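Local coordinates for hypothetical protein (Nostoc punctiforme, PDB 2O62) that is of unknown function but pairs two calycin-clan beta domains in one chain, the second related to an ATP synthase biogenesis factor, at residues V15-F20 / H126-P131; G115-L120 / A221-K226; A133-L138 / L215-S220; L245-I250 / L264-R269. All coordinates share one frame; numbering follows the deposited sequence. Where two conformers were deposited one is given.

Interaction 1. Residues V15-F20 / H126-P131; sequences VWEGSF and HLAGTP. With GOL (glycerol), chain H.
Leu127 lays its side chain over one face of the indole of Trp16, and this is the tight half of the contact. CD2 of Leu127 sits 3.6 Å from the centroid of the six-membered ring of Trp16, only 4° off the ring normal, a CH-pi contact, while CG of Leu127 reaches CZ3 of Trp16. The two side chains run side by side on one face of the sheet. The indole takes part in a cation-pi contact with Arg104, and its NE1 is bonded to Asn12 O. An alanine in place of Trp16 would probably leave the CD2 methyl of Leu127 without its aromatic cover and Arg104 without its pi partner.

Behind these side chains the strands 14-23 and 117-127, neighbours in the N-terminal antiparallel sheet, pair through Glu17 and His126, with Glu17 N to His126 O and His126 N to Glu17 O both 2.8 Å. Strand 117-127 then leaves the sheet in a type II turn from Leu127 to Thr130, where Leu127 O accepts from both Thr130 N and Thr130 OG1.

The sheet face carrying Glu17 and His126 is looser and partly solvent-exposed. A glycerol lies there: its O1 is 2.9 Å from His126 NE2, in the plane of the imidazole, and its O3 accepts from Gly129 N. In the conformer given, Glu17 OE1 takes a bond from O3 and OE2 a salt bridge from Arg36; the glutamate was modelled in two positions, leaving both less sure. The indole side is held by carbon-to-ring contact, whereas the other offers a carboxylate and an imidazole, with a turn N-H beside them, that a small polyol can bridge.

Interaction 2. Residues G115-L120 / A221-K226; sequences GHLNGL and ATSPLK. With GOL (glycerol), chain J.
His116 and Lys226 cross obliquely, the lysine's aliphatic chain passing by the NE2 corner of the imidazole. CD of Lys226 comes within 3.8 Å of NE2 of His116, and CG and CE of the same lysine are scarcely farther from it. The lysine has CG anti to its backbone N (chi1 -172°), which starts the chain past the ring, and the bend at chi4 (-57°) takes NZ to its partner, Asn114 O. At its edge the imidazole meets a carbonyl: CD2 of His116 approaches Leu225 O, which lies in the ring plane, though this oxygen is modelled too close to the glycerol and its exact place is doubtful. Beside them Gly115 O touches CA of Lys226 at 3.4 Å, a CA-H...O contact.

The two segments belong to different sheets. Residues 117-120 start strand 117-127 of the N-terminal sheet, and 221-224 lie on strand 219-224 of the closed antiparallel barrel, so the contact joins the two calycin-clan parts of the chain mainly through side chains, with backbone contact at the Gly115 end. Asn118 and Gly119, both opposite Leu110, form a classic beta bulge.

Farther along the interface, Leu117 points its CB toward the barrel strand, and its CD2 rests 3.4 Å from OG of Ser223. That hydroxyl is bonded to Gln109 OE1, so the leucine methyl packs beside a polar atom already engaged elsewhere. Leu120 CD2 faces CB of Ala221 at 4.0 Å, methyl against methyl in a buried stretch. Near Leu117 a glycerol sits between the segments and accepts from Leu117 N through its O1 at 3.0 Å, in a nearly straight bond (171°); Gln211 OE1 also bonds to this glycerol.

Interaction 3. Residues A133-L138 / L215-S220; sequences AERPLL and LPDGAS
Asp217 OD1 accepts from the backbone N of Arg135 at 2.8 Å, in a nearly straight bond (171°) that meets the oxygen almost along its C-O axis. OD2, the other oxygen of the carboxylate, makes a salt bridge with Arg103 from strand 103-111. Glu134 lies against the aspartate, their carboxylate planes 22° apart, with OE1 of Glu134 3.6 Å from OD1 of Asp217. Arg103, and Arg124 through its salt bridge to Glu134 OE2, would probably offset the repulsion of these like charges. A leucine in place of Asp217 would probably leave Arg135 N without its acceptor and Arg103 NH2 without its carboxylate.

One water ties the same corner together. It donates to Glu134 OE2 and to Arg135 O, and accepts from Asp217 N at 3.0 Å.

The segment 133-138 belongs to the linker from the last strand of the N-terminal sheet to the first strand of the barrel, and it lies along the turn that leads into strand 219-224. Its backbone is pinned there twice more: Gly218 N donates to Pro136 O, and Leu138 N to Leu215 O at 2.9 Å. Asp217 and Gly218 take this turn at positive phi, which glycine suits at the second place.

Past the polar corner two leucines pack against the backbone of the turn. Leu138 points toward it, its CD2 lying 3.3 Å from Ala219 O and close to Ser220 CB. Leu137 has its CB directed away, yet its CD1 bends back to 3.5 Å from the carbonyl carbon of Leu215. The arginine side chain leads off instead, with NH1 bonded to Ala133 O and NE to Ile241 O.

Interaction 4. Residues L245-I250 / L264-R269; sequences LRQRMI and LVTEER
Arg248 grips Glu267 side-on with two nitrogens, one to each carboxylate oxygen: NE to OE1 of Glu267 at 3.1 Å, and NH2 to OE2 of Glu267 at 2.7 Å. Both oxygens lie close to the guanidinium plane, yet the nitrogens come from well above the carboxylate plane, the two planes being 54° apart. The arginine chain bends at chi3 (-78°), which sets NE on the glutamate side. Its third nitrogen, NH1, is taken by a salt bridge to Glu236, so each guanidinium nitrogen has an acid to bind. Over one face of the group lies Val265, with CG1 3.5 Å from NH2 of Arg248.

Glu267 OE1 has a second donor: a water gives it a hydrogen at 2.7 Å and accepts from Arg246 NH1, linking two basic residues through one carboxylate. Arg246 NH2 reaches Ser220 OG and a glycerol.

On the other sheet face, Gln247 and Thr266 lie side by side, and Gln247 NE2 donates to Thr266 OG1 at 2.9 Å, with OG1 close to the amide plane of Gln247. Apolar contacts flank this pair: Leu245 CD1 meets Thr266 CG2, and the selenomethionine Met249 puts CE 4.0 Å from Leu264 CD1.

The backbones form the antiparallel hairpin of strands 245-253 and 259-269, the last two in the barrel order. Arg246 with Glu267 and Arg248 with Val265 are its hydrogen-bonded pairs, each with both N-H...O bonds made. With a buried carboxylate met by two guanidinium nitrogens and a water, the surroundings would probably favour a charged Glu267.

How the interactions relate
Interactions 1 and 2 share strand 117-127 of the N-terminal sheet, their centres 28 Å apart: one pairs it within its own sheet, the other sets its beginning against the barrel. Interaction 3 follows directly on interaction 1 in sequence, 16 Å away between centres. It touches interaction 2 where Leu215 CD1 packs 4.0 Å from Leu120 CD1, and both draw on strand 219-224. Interaction 4 is reached from interaction 3 through Ser220 OG and Arg246 NH2, 3.0 Å apart and probably hydrogen-bonded. Glycerols, probably from the crystallisation liquor, lie beside all four; they may mark pockets, but no active site is known.

Interaction 1. Residues V15-F20 / H126-P131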
loop_
_atom_site.group_PDB
_atom_site.type_symbol
_atom_site.label_atom_id
_atom_site.label_comp_id
_atom_site.label_asym_id
_atom_site.label_seq_id
_atom_site.Cartn_x
_atom_site.Cartn_y
_atom_site.Cartn_z
ATOM N N VAL A 15 -13.077 12.209 -10.561
ATOM C CA VAL A 15 -11.962 12.742 -11.319
ATOM C C VAL A 15 -10.823 12.953 -10.322
ATOM O O VAL A 15 -10.951 13.755 -9.419
ATOM C CB VAL A 15 -12.314 14.051 -12.018
ATOM C CG1 VAL A 15 -11.136 14.593 -12.777
ATOM C CG2 VAL A 15 -13.492 13.856 -12.949
ATOM N N TRP A 16 -9.770 12.159 -10.467
ATOM C CA TRP A 16 -8.664 12.138 -9.542
ATOM C C TRP A 16 -7.512 12.860 -10.221
ATOM O O TRP A 16 -6.974 12.401 -11.238
ATOM C CB TRP A 16 -8.284 10.706 -9.170
ATOM C CG TRP A 16 -9.343 9.979 -8.461
ATOM C CD1 TRP A 16 -10.197 9.042 -8.989
ATOM C CD2 TRP A 16 -9.724 10.148 -7.110
ATOM N NE1 TRP A 16 -11.051 8.579 -8.015
ATOM C CE2 TRP A 16 -10.798 9.244 -6.854
ATOM C CE3 TRP A 16 -9.230 10.932 -6.060
ATOM C CZ2 TRP A 16 -11.402 9.133 -5.607
ATOM C CZ3 TRP A 16 -9.835 10.828 -4.817
ATOM C CH2 TRP A 16 -10.905 9.924 -4.594
ATOM N N GLU A 17 -7.103 13.975 -9.613
ATOM C CA GLU A 17 -6.015 14.784 -10.119
ATOM C C GLU A 17 -4.802 14.670 -9.210
ATOM O O GLU A 17 -4.931 14.489 -8.016
ATOM C CB GLU A 17 -6.449 16.232 -10.181
ATOM C CG GLU A 17 -7.619 16.467 -11.112
ATOM C CD GLU A 17 -7.687 17.896 -11.545
ATOM O OE1 GLU A 17 -8.130 18.714 -10.709
ATOM O OE2 GLU A 17 -7.286 18.197 -12.703
ATOM N N GLY A 18 -3.618 14.755 -9.779
ATOM C CA GLY A 18 -2.431 14.759 -8.969
ATOM C C GLY A 18 -1.201 14.489 -9.778
ATOM O O GLY A 18 -0.939 15.175 -10.750
ATOM N N SER A 19 -0.433 13.499 -9.342
ATOM C CA SER A 19 0.717 13.035 -10.118
ATOM C C SER A 19 1.075 11.596 -9.900
ATOM O O SER A 19 0.646 10.996 -8.907
ATOM C CB SER A 19 1.954 13.865 -9.781
ATOM O OG SER A 19 2.405 13.638 -8.479
ATOM N N PHE A 20 1.904 11.097 -10.819
ATOM C CA PHE A 20 2.579 9.808 -10.701
ATOM C C PHE A 20 4.043 10.099 -10.512
ATOM O O PHE A 20 4.649 10.698 -11.384
ATOM C CB PHE A 20 2.443 9.016 -12.000
ATOM C CG PHE A 20 1.077 8.381 -12.222
ATOM C CD1 PHE A 20 -0.080 9.132 -12.180
ATOM C CD2 PHE A 20 0.956 7.051 -12.593
ATOM C CE1 PHE A 20 -1.325 8.558 -12.412
ATOM C CE2 PHE A 20 -0.308 6.487 -12.849
ATOM C CZ PHE A 20 -1.417 7.233 -12.763
ATOM N N HIS A 126 -6.123 13.801 -5.563
ATOM C CA HIS A 126 -7.200 14.515 -4.883
ATOM C C HIS A 126 -8.329 14.689 -5.897
ATOM O O HIS A 126 -8.141 14.838 -7.133
ATOM C CB HIS A 126 -6.727 15.859 -4.325
ATOM C CG HIS A 126 -6.216 16.791 -5.365
ATOM N ND1 HIS A 126 -4.915 16.750 -5.832
ATOM C CD2 HIS A 126 -6.848 17.756 -6.083
ATOM C CE1 HIS A 126 -4.768 17.667 -6.774
ATOM N NE2 HIS A 126 -5.926 18.284 -6.953
ATOM N N LEU A 127 -9.536 14.644 -5.391
ATOM C CA LEU A 127 -10.692 14.889 -6.226
ATOM C C LEU A 127 -10.603 16.284 -6.832
ATOM O O LEU A 127 -10.330 17.272 -6.120
ATOM C CB LEU A 127 -11.976 14.771 -5.418
ATOM C CG LEU A 127 -12.394 13.350 -5.135
ATOM C CD1 LEU A 127 -13.609 13.468 -4.251
ATOM C CD2 LEU A 127 -12.715 12.585 -6.476
ATOM N N ALA A 128 -10.919 16.363 -8.124
ATOM C CA ALA A 128 -10.907 17.610 -8.854
ATOM C C ALA A 128 -11.818 18.618 -8.146
ATOM O O ALA A 128 -12.956 18.302 -7.810
ATOM C CB ALA A 128 -11.353 17.415 -10.325
ATOM N N GLY A 129 -11.273 19.802 -7.888
ATOM C CA GLY A 129 -11.982 20.857 -7.162
ATOM C C GLY A 129 -11.894 20.792 -5.652
ATOM O O GLY A 129 -12.449 21.662 -4.947
ATOM N N THR A 130 -11.168 19.812 -5.139
ATOM C CA THR A 130 -10.934 19.707 -3.685
ATOM C C THR A 130 -9.482 20.013 -3.403
ATOM O O THR A 130 -8.666 20.034 -4.313
ATOM C CB THR A 130 -11.343 18.340 -3.150
ATOM O OG1 THR A 130 -10.393 17.329 -3.537
ATOM C CG2 THR A 130 -12.683 17.989 -3.689
ATOM N N PRO A 131 -9.138 20.290 -2.138
ATOM C CA PRO A 131 -7.760 20.627 -1.832
ATOM C C PRO A 131 -6.767 19.512 -2.121
ATOM O O PRO A 131 -7.099 18.345 -2.001
ATOM C CB PRO A 131 -7.811 20.899 -0.311
ATOM C CG PRO A 131 -9.202 21.346 -0.079
ATOM C CD PRO A 131 -9.984 20.376 -0.942
HETATM C C1 GOL H . -6.065 21.304 -8.029
HETATM O O1 GOL H . -6.271 20.324 -9.045
HETATM C C2 GOL H . -7.330 21.833 -7.345
HETATM O O2 GOL H . -7.112 22.169 -5.991
HETATM C C3 GOL H . -8.419 20.798 -7.375
HETATM O O3 GOL H . -8.684 20.489 -8.727
#

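Interaction 2. Residues G115-L120 / A221-K226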
loop_
_atom_site.group_PDB
_atom_site.type_symbol
_atom_site.label_atom_id
_atom_site.label_comp_id
_atom_site.label_asym_id
_atom_site.label_seq_id
_atom_site.Cartn_x
_atom_site.Cartn_y
_atom_site.Cartn_z
ATOM N N GLY A 115 15.271 -10.248 -6.935
ATOM C CA GLY A 115 14.384 -10.128 -5.806
ATOM C C GLY A 115 14.654 -8.950 -4.892
ATOM O O GLY A 115 14.220 -9.004 -3.751
ATOM N N HIS A 116 15.276 -7.865 -5.393
ATOM C CA HIS A 116 15.527 -6.668 -4.605
ATOM C C HIS A 116 14.645 -5.514 -5.063
ATOM O O HIS A 116 14.365 -5.379 -6.244
ATOM C CB HIS A 116 16.981 -6.244 -4.741
ATOM C CG HIS A 116 17.949 -7.232 -4.195
ATOM N ND1 HIS A 116 18.998 -7.724 -4.933
ATOM C CD2 HIS A 116 18.014 -7.842 -2.995
ATOM C CE1 HIS A 116 19.695 -8.572 -4.197
ATOM N NE2 HIS A 116 19.112 -8.668 -3.018
ATOM N N LEU A 117 14.225 -4.658 -4.130
ATOM C CA LEU A 117 13.437 -3.482 -4.482
ATOM C C LEU A 117 14.221 -2.603 -5.466
ATOM O O LEU A 117 15.391 -2.281 -5.244
ATOM C CB LEU A 117 13.021 -2.695 -3.242
ATOM C CG LEU A 117 12.130 -1.468 -3.449
ATOM C CD1 LEU A 117 10.756 -1.853 -3.861
ATOM C CD2 LEU A 117 12.049 -0.716 -2.156
ATOM N N ASN A 118 13.577 -2.312 -6.597
ATOM C CA ASN A 118 14.162 -1.539 -7.706
ATOM C C ASN A 118 13.618 -0.096 -7.773
ATOM O O ASN A 118 14.291 0.801 -8.209
ATOM C CB ASN A 118 13.867 -2.230 -9.039
ATOM C CG ASN A 118 14.509 -1.534 -10.231
ATOM O OD1 ASN A 118 13.804 -0.957 -11.057
ATOM N ND2 ASN A 118 15.837 -1.551 -10.305
ATOM N N GLY A 119 12.365 0.098 -7.391
ATOM C CA GLY A 119 11.773 1.395 -7.458
ATOM C C GLY A 119 10.372 1.371 -6.879
ATOM O O GLY A 119 9.768 0.303 -6.645
ATOM N N LEU A 120 9.885 2.568 -6.619
ATOM C CA LEU A 120 8.495 2.781 -6.240
ATOM C C LEU A 120 7.825 3.885 -7.031
ATOM O O LEU A 120 8.475 4.833 -7.489
ATOM C CB LEU A 120 8.395 3.168 -4.794
ATOM C CG LEU A 120 9.219 2.461 -3.705
ATOM C CD1 LEU A 120 9.465 3.428 -2.607
ATOM C CD2 LEU A 120 8.505 1.311 -3.125
ATOM N N ALA A 221 6.668 2.563 2.738
ATOM C CA ALA A 221 6.702 1.297 2.034
ATOM C C ALA A 221 7.553 0.302 2.823
ATOM O O ALA A 221 8.691 0.599 3.166
ATOM C CB ALA A 221 7.297 1.490 0.673
ATOM N N THR A 222 7.034 -0.895 3.066
ATOM C CA THR A 222 7.805 -1.956 3.731
ATOM C C THR A 222 8.049 -3.077 2.714
ATOM O O THR A 222 7.106 -3.592 2.125
ATOM C CB THR A 222 7.086 -2.453 5.028
ATOM O OG1 THR A 222 6.982 -1.348 5.931
ATOM C CG2 THR A 222 7.849 -3.572 5.704
ATOM N N SER A 223 9.318 -3.387 2.493
ATOM C CA SER A 223 9.783 -4.255 1.428
ATOM C C SER A 223 10.643 -5.382 1.977
ATOM O O SER A 223 11.556 -5.112 2.762
ATOM C CB SER A 223 10.658 -3.510 0.432
ATOM O OG SER A 223 9.938 -2.391 -0.104
ATOM N N PRO A 224 10.408 -6.628 1.498
ATOM C CA PRO A 224 11.361 -7.712 1.768
ATOM C C PRO A 224 12.803 -7.306 1.417
ATOM O O PRO A 224 13.017 -6.648 0.425
ATOM C CB PRO A 224 10.867 -8.843 0.844
ATOM C CG PRO A 224 9.444 -8.516 0.532
ATOM C CD PRO A 224 9.282 -7.069 0.653
ATOM N N LEU A 225 13.790 -7.655 2.236
ATOM C CA LEU A 225 15.170 -7.388 1.857
ATOM C C LEU A 225 15.563 -8.177 0.600
ATOM O O LEU A 225 16.389 -7.728 -0.185
ATOM C CB LEU A 225 16.131 -7.716 3.005
ATOM C CG LEU A 225 15.961 -6.775 4.213
ATOM C CD1 LEU A 225 16.807 -7.240 5.416
ATOM C CD2 LEU A 225 16.265 -5.316 3.830
ATOM N N LYS A 226 15.011 -9.375 0.449
ATOM C CA LYS A 226 15.237 -10.170 -0.757
ATOM C C LYS A 226 14.110 -11.123 -0.884
ATOM O O LYS A 226 13.797 -11.833 0.065
ATOM C CB LYS A 226 16.525 -10.981 -0.719
ATOM C CG LYS A 226 16.855 -11.690 -2.103
ATOM C CD LYS A 226 18.235 -12.296 -2.173
ATOM C CE LYS A 226 18.729 -12.558 -3.629
ATOM N NZ LYS A 226 17.804 -13.425 -4.373
HETATM C C1 GOL J . 15.762 -4.407 -1.459
HETATM O O1 GOL J . 14.618 -5.176 -1.204
HETATM C C2 GOL J . 16.364 -3.733 -0.240
HETATM O O2 GOL J . 16.579 -2.368 -0.534
HETATM C C3 GOL J . 17.744 -4.330 0.028
HETATM O O3 GOL J . 17.694 -5.743 -0.010
#

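Interaction 3. Residues A133-L138 / L215-S220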
loop_
_atom_site.group_PDB
_atom_site.type_symbol
_atom_site.label_atom_id
_atom_site.label_comp_id
_atom_site.label_asym_id
_atom_site.label_seq_id
_atom_site.Cartn_x
_atom_site.Cartn_y
_atom_site.Cartn_z
ATOM N N ALA A 133 -4.273 18.769 -0.270
ATOM C CA ALA A 133 -4.294 18.138 1.026
ATOM C C ALA A 133 -3.110 17.201 1.150
ATOM O O ALA A 133 -3.244 16.048 1.558
ATOM C CB ALA A 133 -5.594 17.390 1.224
ATOM N N GLU A 134 -1.944 17.698 0.768
ATOM C CA GLU A 134 -0.722 16.951 0.932
ATOM C C GLU A 134 -0.332 16.806 2.423
ATOM O O GLU A 134 -0.280 17.775 3.182
ATOM C CB GLU A 134 0.392 17.628 0.154
ATOM C CG GLU A 134 1.727 16.905 0.187
ATOM C CD GLU A 134 1.812 15.709 -0.766
ATOM O OE1 GLU A 134 0.829 15.391 -1.498
ATOM O OE2 GLU A 134 2.903 15.092 -0.762
ATOM N N ARG A 135 -0.092 15.577 2.848
ATOM C CA ARG A 135 0.421 15.357 4.211
ATOM C C ARG A 135 1.931 15.582 4.201
ATOM O O ARG A 135 2.558 15.485 3.151
ATOM C CB ARG A 135 0.147 13.941 4.685
ATOM C CG ARG A 135 -1.265 13.696 5.257
ATOM C CD ARG A 135 -2.375 13.836 4.214
ATOM N NE ARG A 135 -3.647 13.542 4.891
ATOM C CZ ARG A 135 -4.862 13.811 4.425
ATOM N NH1 ARG A 135 -5.043 14.427 3.260
ATOM N NH2 ARG A 135 -5.911 13.488 5.170
ATOM N N PRO A 136 2.526 15.844 5.378
ATOM C CA PRO A 136 3.986 16.017 5.527
ATOM C C PRO A 136 4.796 14.789 5.114
ATOM O O PRO A 136 4.310 13.676 5.247
ATOM C CB PRO A 136 4.136 16.163 7.034
ATOM C CG PRO A 136 2.844 16.775 7.494
ATOM C CD PRO A 136 1.823 16.094 6.644
ATOM N N LEU A 137 6.037 14.993 4.696
ATOM C CA LEU A 137 6.979 13.911 4.558
ATOM C C LEU A 137 6.981 13.107 5.864
ATOM O O LEU A 137 7.152 13.687 6.935
ATOM C CB LEU A 137 8.385 14.485 4.369
ATOM C CG LEU A 137 9.533 13.466 4.438
ATOM C CD1 LEU A 137 9.515 12.586 3.218
ATOM C CD2 LEU A 137 10.890 14.235 4.557
ATOM N N LEU A 138 6.842 11.789 5.783
ATOM C CA LEU A 138 6.832 10.969 6.988
ATOM C C LEU A 138 8.189 10.951 7.702
ATOM O O LEU A 138 9.217 10.787 7.059
ATOM C CB LEU A 138 6.420 9.550 6.650
ATOM C CG LEU A 138 6.130 8.579 7.792
ATOM C CD1 LEU A 138 5.003 9.030 8.683
ATOM C CD2 LEU A 138 5.827 7.230 7.207
ATOM N N LEU A 215 8.238 8.137 3.197
ATOM C CA LEU A 215 8.012 8.886 1.985
ATOM C C LEU A 215 7.175 10.135 2.174
ATOM O O LEU A 215 6.651 10.417 3.283
ATOM C CB LEU A 215 7.303 7.955 0.984
ATOM C CG LEU A 215 8.126 6.775 0.438
ATOM C CD1 LEU A 215 7.200 5.704 -0.159
ATOM C CD2 LEU A 215 9.175 7.269 -0.567
ATOM N N PRO A 216 7.037 10.924 1.090
ATOM C CA PRO A 216 6.083 12.011 1.137
ATOM C C PRO A 216 4.608 11.603 1.427
ATOM O O PRO A 216 4.182 10.424 1.274
ATOM C CB PRO A 216 6.176 12.609 -0.270
ATOM C CG PRO A 216 7.529 12.237 -0.765
ATOM C CD PRO A 216 7.778 10.897 -0.202
ATOM N N ASP A 217 3.841 12.611 1.827
ATOM C CA ASP A 217 2.392 12.481 2.004
ATOM C C ASP A 217 2.019 11.455 3.079
ATOM O O ASP A 217 1.000 10.762 2.966
ATOM C CB ASP A 217 1.740 12.103 0.680
ATOM C CG ASP A 217 0.202 12.278 0.699
ATOM O OD1 ASP A 217 -0.314 13.305 1.238
ATOM O OD2 ASP A 217 -0.522 11.371 0.215
ATOM N N GLY A 218 2.893 11.335 4.073
ATOM C CA GLY A 218 2.720 10.421 5.220
ATOM C C GLY A 218 2.773 8.948 4.841
ATOM O O GLY A 218 2.387 8.077 5.623
ATOM N N ALA A 219 3.348 8.656 3.659
ATOM C CA ALA A 219 3.439 7.298 3.135
ATOM C C ALA A 219 4.667 6.530 3.611
ATOM O O ALA A 219 5.737 7.099 3.861
ATOM C CB ALA A 219 3.425 7.326 1.644
ATOM N N SER A 220 4.521 5.222 3.725
ATOM C CA SER A 220 5.637 4.354 3.959
ATOM C C SER A 220 5.524 3.127 3.072
ATOM O O SER A 220 4.418 2.725 2.667
ATOM C CB SER A 220 5.744 3.963 5.446
ATOM O OG SER A 220 4.576 3.342 5.907
HETATM O O HOH W 1 4.598 15.449 1.431
#

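Interaction 4. Residues L245-I250 / L264-R269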
loop_
_atom_site.group_PDB
_atom_site.type_symbol
_atom_site.label_atom_id
_atom_site.label_comp_id
_atom_site.label_asym_id
_atom_site.label_seq_id
_atom_site.Cartn_x
_atom_site.Cartn_y
_atom_site.Cartn_z
ATOM N N LEU A 245 -4.089 9.018 13.029
ATOM C CA LEU A 245 -4.775 8.022 12.226
ATOM C C LEU A 245 -3.870 7.468 11.117
ATOM O O LEU A 245 -3.382 8.221 10.258
ATOM C CB LEU A 245 -6.050 8.615 11.611
ATOM C CG LEU A 245 -6.875 7.663 10.737
ATOM C CD1 LEU A 245 -7.485 6.563 11.553
ATOM C CD2 LEU A 245 -7.951 8.470 9.939
ATOM N N ARG A 246 -3.669 6.144 11.102
ATOM C CA ARG A 246 -2.821 5.510 10.114
ATOM C C ARG A 246 -3.486 4.275 9.577
ATOM O O ARG A 246 -4.152 3.535 10.324
ATOM C CB ARG A 246 -1.508 5.107 10.743
ATOM C CG ARG A 246 -0.487 4.539 9.763
ATOM C CD ARG A 246 0.918 4.994 10.118
ATOM N NE ARG A 246 1.972 4.410 9.263
ATOM C CZ ARG A 246 2.764 3.402 9.606
ATOM N NH1 ARG A 246 2.581 2.743 10.742
ATOM N NH2 ARG A 246 3.739 3.008 8.772
ATOM N N GLN A 247 -3.336 4.048 8.286
ATOM C CA GLN A 247 -3.722 2.787 7.722
ATOM C C GLN A 247 -2.502 2.066 7.221
ATOM O O GLN A 247 -1.544 2.680 6.784
ATOM C CB GLN A 247 -4.762 2.935 6.582
ATOM C CG GLN A 247 -6.140 3.288 7.081
ATOM C CD GLN A 247 -7.194 3.238 6.024
ATOM O OE1 GLN A 247 -6.970 3.627 4.898
ATOM N NE2 GLN A 247 -8.365 2.676 6.374
ATOM N N ARG A 248 -2.557 0.750 7.281
ATOM C CA ARG A 248 -1.537 -0.112 6.659
ATOM C C ARG A 248 -2.241 -1.140 5.767
ATOM O O ARG A 248 -3.311 -1.647 6.117
ATOM C CB ARG A 248 -0.712 -0.804 7.717
ATOM C CG ARG A 248 0.087 0.181 8.560
ATOM C CD ARG A 248 0.961 -0.533 9.548
ATOM N NE ARG A 248 0.215 -1.016 10.739
ATOM C CZ ARG A 248 0.038 -2.311 11.063
ATOM N NH1 ARG A 248 0.554 -3.290 10.335
ATOM N NH2 ARG A 248 -0.629 -2.647 12.155
HETATM N N MSE A 249 -1.649 -1.456 4.617
HETATM C CA MSE A 249 -2.213 -2.459 3.736
HETATM C C MSE A 249 -1.149 -3.503 3.386
HETATM O O MSE A 249 -0.021 -3.160 3.124
HETATM C CB MSE A 249 -2.837 -1.839 2.479
HETATM C CG MSE A 249 -3.684 -2.771 1.741
HETATM SE SE MSE A 249 -4.378 -2.215 -0.023
HETATM C CE MSE A 249 -5.374 -0.791 0.553
ATOM N N ILE A 250 -1.529 -4.775 3.425
ATOM C CA ILE A 250 -0.638 -5.916 3.230
ATOM C C ILE A 250 -1.250 -6.865 2.205
ATOM O O ILE A 250 -2.338 -7.388 2.438
ATOM C CB ILE A 250 -0.426 -6.675 4.510
ATOM C CG1 ILE A 250 0.036 -5.724 5.632
ATOM C CG2 ILE A 250 0.584 -7.788 4.287
ATOM C CD1 ILE A 250 -1.034 -5.335 6.586
ATOM N N LEU A 264 -6.321 -4.767 5.382
ATOM C CA LEU A 264 -6.328 -3.335 5.641
ATOM C C LEU A 264 -6.497 -3.085 7.128
ATOM O O LEU A 264 -7.461 -3.512 7.746
ATOM C CB LEU A 264 -7.421 -2.652 4.814
ATOM C CG LEU A 264 -7.482 -1.118 4.938
ATOM C CD1 LEU A 264 -6.320 -0.471 4.393
ATOM C CD2 LEU A 264 -8.747 -0.641 4.171
ATOM N N VAL A 265 -5.468 -2.468 7.698
ATOM C CA VAL A 265 -5.393 -2.103 9.106
ATOM C C VAL A 265 -5.733 -0.617 9.244
ATOM O O VAL A 265 -5.200 0.210 8.523
ATOM C CB VAL A 265 -3.992 -2.292 9.600
ATOM C CG1 VAL A 265 -3.886 -1.960 11.062
ATOM C CG2 VAL A 265 -3.520 -3.720 9.319
ATOM N N THR A 266 -6.629 -0.282 10.161
ATOM C CA THR A 266 -6.840 1.117 10.518
ATOM C C THR A 266 -6.581 1.240 11.992
ATOM O O THR A 266 -7.206 0.546 12.776
ATOM C CB THR A 266 -8.272 1.543 10.216
ATOM O OG1 THR A 266 -8.604 1.190 8.871
ATOM C CG2 THR A 266 -8.420 3.045 10.395
ATOM N N GLU A 267 -5.683 2.154 12.380
ATOM C CA GLU A 267 -5.224 2.270 13.733
ATOM C C GLU A 267 -5.195 3.724 14.165
ATOM O O GLU A 267 -4.984 4.618 13.346
ATOM C CB GLU A 267 -3.784 1.773 13.858
ATOM C CG GLU A 267 -3.500 0.407 13.487
ATOM C CD GLU A 267 -1.970 0.111 13.405
ATOM O OE1 GLU A 267 -1.179 0.868 12.758
ATOM O OE2 GLU A 267 -1.630 -0.924 13.995
ATOM N N GLU A 268 -5.397 3.963 15.461
ATOM C CA GLU A 268 -5.321 5.286 15.993
ATOM C C GLU A 268 -4.257 5.377 17.067
ATOM O O GLU A 268 -3.932 4.386 17.723
ATOM C CB GLU A 268 -6.696 5.712 16.525
ATOM C CG GLU A 268 -7.199 4.892 17.661
ATOM C CD GLU A 268 -8.396 5.547 18.331
ATOM O OE1 GLU A 268 -9.271 6.058 17.600
ATOM O OE2 GLU A 268 -8.433 5.577 19.578
ATOM N N ARG A 269 -3.701 6.572 17.210
ATOM C CA ARG A 269 -2.635 6.833 18.158
ATOM C C ARG A 269 -3.224 6.842 19.567
ATOM O O ARG A 269 -4.272 7.433 19.784
ATOM C CB ARG A 269 -1.963 8.175 17.843
ATOM C CG ARG A 269 -0.773 8.514 18.699
ATOM C CD ARG A 269 -0.185 9.877 18.261
ATOM N NE ARG A 269 -1.136 10.984 18.418
ATOM C CZ ARG A 269 -0.883 12.258 18.093
ATOM N NH1 ARG A 269 0.300 12.597 17.596
ATOM N NH2 ARG A 269 -1.816 13.203 18.239
HETATM O O HOH W 2 0.486 2.993 12.773
#